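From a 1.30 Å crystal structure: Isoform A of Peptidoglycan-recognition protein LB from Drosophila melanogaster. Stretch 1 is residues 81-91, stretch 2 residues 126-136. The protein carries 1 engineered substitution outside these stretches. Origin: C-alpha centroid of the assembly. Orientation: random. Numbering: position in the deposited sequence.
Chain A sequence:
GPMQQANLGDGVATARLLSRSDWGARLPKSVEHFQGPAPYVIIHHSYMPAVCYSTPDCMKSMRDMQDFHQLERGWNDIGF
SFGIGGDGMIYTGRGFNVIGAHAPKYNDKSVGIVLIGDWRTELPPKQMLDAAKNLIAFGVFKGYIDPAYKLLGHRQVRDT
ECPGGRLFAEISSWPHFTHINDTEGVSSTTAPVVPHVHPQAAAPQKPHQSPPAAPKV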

# COMPACT_ATOMS: atom_id res chain seq x y z
N SER A 81 -4.19 2.24 -1.40
CA SER A 81 -4.11 3.68 -1.06
C SER A 81 -2.94 4.33 -1.78
O SER A 81 -3.05 5.47 -2.30
CB SER A 81 -3.98 3.87 0.40
OG SER A 81 -4.96 3.13 1.15
N PHE A 82 -1.80 3.63 -1.76
CA PHE A 82 -0.52 4.13 -2.32
C PHE A 82 0.30 2.97 -2.86
O PHE A 82 0.18 1.83 -2.32
CB PHE A 82 0.35 4.87 -1.29
CG PHE A 82 -0.28 6.14 -0.80
CD1 PHE A 82 -1.06 6.14 0.33
CD2 PHE A 82 -0.10 7.34 -1.45
CE1 PHE A 82 -1.72 7.28 0.75
CE2 PHE A 82 -0.78 8.49 -1.03
CZ PHE A 82 -1.56 8.45 0.08
N GLY A 83 1.11 3.19 -3.87
CA GLY A 83 2.11 2.23 -4.33
C GLY A 83 3.48 2.80 -4.17
O GLY A 83 3.70 4.03 -4.14
N ILE A 84 4.45 1.91 -4.05
CA ILE A 84 5.89 2.22 -3.94
C ILE A 84 6.63 1.54 -5.07
O ILE A 84 6.51 0.30 -5.24
CB ILE A 84 6.44 1.75 -2.59
CG1 ILE A 84 5.61 2.16 -1.38
CG2 ILE A 84 7.91 2.15 -2.46
CD1 ILE A 84 5.64 3.54 -1.10
N GLY A 85 7.39 2.30 -5.84
CA GLY A 85 8.19 1.72 -6.92
C GLY A 85 9.65 1.50 -6.50
O GLY A 85 10.12 2.09 -5.53
N GLY A 86 10.35 0.70 -7.29
CA GLY A 86 11.80 0.47 -7.15
C GLY A 86 12.61 1.66 -7.59
O GLY A 86 13.83 1.67 -7.36
N ASP A 87 11.95 2.68 -8.15
CA ASP A 87 12.56 4.01 -8.34
C ASP A 87 12.63 4.79 -7.04
O ASP A 87 13.13 5.91 -7.05
CB ASP A 87 11.78 4.80 -9.40
CG ASP A 87 10.32 5.04 -9.05
OD1 ASP A 87 9.64 5.75 -9.86
OD2 ASP A 87 9.82 4.48 -8.01
N GLY A 88 12.09 4.26 -5.95
CA GLY A 88 12.04 4.97 -4.67
C GLY A 88 10.96 6.04 -4.59
O GLY A 88 10.95 6.82 -3.59
N MET A 89 10.05 6.06 -5.56
CA MET A 89 8.96 7.05 -5.56
C MET A 89 7.71 6.43 -4.95
O MET A 89 7.49 5.20 -4.94
CB MET A 89 8.69 7.51 -6.99
CG MET A 89 9.85 8.20 -7.59
SD MET A 89 10.38 9.73 -6.78
CE MET A 89 12.13 9.37 -6.77
N ILE A 90 6.83 7.31 -4.46
CA ILE A 90 5.50 6.93 -3.94
C ILE A 90 4.46 7.40 -4.94
O ILE A 90 4.51 8.56 -5.37
CB ILE A 90 5.28 7.53 -2.57
CG1 ILE A 90 6.40 7.14 -1.62
CG2 ILE A 90 3.88 7.16 -2.02
CD1 ILE A 90 6.59 8.01 -0.49
N TYR A 91 3.51 6.53 -5.26
CA TYR A 91 2.47 6.78 -6.25
C TYR A 91 1.12 6.85 -5.54
O TYR A 91 0.70 5.87 -4.88
CB TYR A 91 2.51 5.69 -7.30
CG TYR A 91 3.74 5.72 -8.15
CD1 TYR A 91 4.94 5.14 -7.75
CD2 TYR A 91 3.73 6.43 -9.33
CE1 TYR A 91 6.10 5.26 -8.50
CE2 TYR A 91 4.87 6.57 -10.09
CZ TYR A 91 6.06 5.95 -9.70
OH TYR A 91 7.19 6.10 -10.45
N LYS A 126 16.51 -0.91 -0.56
CA LYS A 126 16.38 0.04 0.56
C LYS A 126 15.49 1.23 0.15
O LYS A 126 14.80 1.75 1.00
CB LYS A 126 17.74 0.53 1.07
N GLN A 127 15.63 1.74 -1.06
CA GLN A 127 14.83 2.94 -1.44
C GLN A 127 13.33 2.67 -1.32
O GLN A 127 12.58 3.62 -1.06
CB GLN A 127 15.22 3.46 -2.83
CG GLN A 127 14.92 2.55 -3.99
CD GLN A 127 16.00 1.55 -4.32
OE1 GLN A 127 16.87 1.29 -3.48
NE2 GLN A 127 15.88 0.93 -5.49
N MET A 128 12.89 1.43 -1.55
CA MET A 128 11.45 1.08 -1.40
C MET A 128 11.11 1.06 0.08
O MET A 128 10.06 1.54 0.47
CB MET A 128 11.14 -0.26 -2.06
CG MET A 128 11.34 -0.23 -3.56
SD MET A 128 10.79 -1.77 -4.32
CE MET A 128 9.03 -1.56 -4.12
N LEU A 129 11.97 0.46 0.91
CA LEU A 129 11.68 0.37 2.36
C LEU A 129 11.65 1.77 2.98
O LEU A 129 10.73 2.11 3.73
CB LEU A 129 12.70 -0.51 3.07
CG LEU A 129 12.82 -1.92 2.52
CD1 LEU A 129 13.97 -2.65 3.26
CD2 LEU A 129 11.54 -2.72 2.58
N ASP A 130 12.62 2.60 2.61
CA ASP A 130 12.66 4.00 3.07
C ASP A 130 11.42 4.78 2.60
O ASP A 130 10.83 5.54 3.38
CB ASP A 130 13.93 4.66 2.55
CG ASP A 130 15.19 4.24 3.29
OD1 ASP A 130 15.07 3.59 4.35
OD2 ASP A 130 16.28 4.65 2.83
N ALA A 131 11.03 4.61 1.32
CA ALA A 131 9.84 5.33 0.83
C ALA A 131 8.61 4.95 1.65
O ALA A 131 7.80 5.81 2.02
CB ALA A 131 9.63 5.02 -0.60
N ALA A 132 8.42 3.66 1.95
CA ALA A 132 7.22 3.22 2.70
C ALA A 132 7.24 3.87 4.07
O ALA A 132 6.24 4.36 4.51
CB ALA A 132 7.10 1.72 2.75
N LYS A 133 8.40 3.83 4.72
CA LYS A 133 8.48 4.42 6.09
C LYS A 133 8.24 5.94 6.03
O LYS A 133 7.54 6.43 6.91
CB LYS A 133 9.82 4.11 6.75
CG LYS A 133 10.07 2.62 6.94
CD LYS A 133 11.52 2.39 7.41
CE LYS A 133 11.90 0.93 7.57
NZ LYS A 133 13.29 0.77 8.04
N ASN A 134 8.76 6.59 4.99
CA ASN A 134 8.57 8.05 4.85
C ASN A 134 7.10 8.39 4.60
O ASN A 134 6.52 9.32 5.20
CB ASN A 134 9.46 8.59 3.74
CG ASN A 134 10.92 8.59 4.15
OD1 ASN A 134 11.24 8.65 5.34
ND2 ASN A 134 11.82 8.50 3.18
N LEU A 135 6.41 7.57 3.79
CA LEU A 135 4.97 7.79 3.57
C LEU A 135 4.20 7.69 4.88
O LEU A 135 3.32 8.50 5.16
CB LEU A 135 4.48 6.78 2.55
CG LEU A 135 2.98 6.76 2.29
CD1 LEU A 135 2.44 8.09 1.78
CD2 LEU A 135 2.61 5.63 1.36
N ILE A 136 4.48 6.65 5.67
CA ILE A 136 3.78 6.46 6.96
C ILE A 136 4.07 7.66 7.86
O ILE A 136 3.14 8.19 8.47
CB ILE A 136 4.16 5.11 7.57
CG1 ILE A 136 3.73 3.93 6.68
CG2 ILE A 136 3.62 5.04 8.99
CD1 ILE A 136 4.40 2.62 7.04
O HOH W 1 12.85 6.36 -1.38

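Three residues account for much of the 527 Å² buried between the strand-turn-strand segment and the helix: Leu135 (87 Å²), Ile84 (79 Å²) and Met128 (68 Å²). The axes of strand 82-84 and the helix approach to 9.1 Å and run at 153°, close to antiparallel, so Phe82 meets the later helical residue Leu135 while the turn meets Gln127 and Met128.

Leu135, with chi1 t and chi2 p, points toward the hairpin and touches both strands. Its CD1 lies 4.1 Å from the centroid of the Phe82 ring and 4° off the ring normal, a CH-pi contact almost centred over one face. Its CD2 packs 3.6 Å from Phe82 CB, and its CB is 3.9 Å from Ile90 CD1.

Ile84 also points toward the helix. Its CG2 sits 3.8 Å from Ala131 CB and 4.0 Å from Met128 CB, and its CD1 reaches Ala132 CA at 4.1 Å. The small side chain of Ala131 is shared with the second strand, where Ile90 CG1 lies 4.0 Å from Ala131 CB.

Met128 leaves the helix sideways, but the end of its side chain comes nearer: its CE is 3.3 Å from Ile84 O, and its CG is 3.3 Å from Gly85 O and 3.7 Å from Gly86 CA.

Polar contacts gather at the type I turn from Gly85 to Gly88. Gln127 NE2 donates to Gly86 O at 2.9 Å, with a nearly linear N-H...O angle of 178°. Water 1 donates to Gly88 O (3.0 Å) and Gln127 O (2.8 Å), bridging the two backbones. Gly88 has phi 77°, a value that favours glycine, and an ideal CB there would lie a tight 3.2 Å from Gln127 CB.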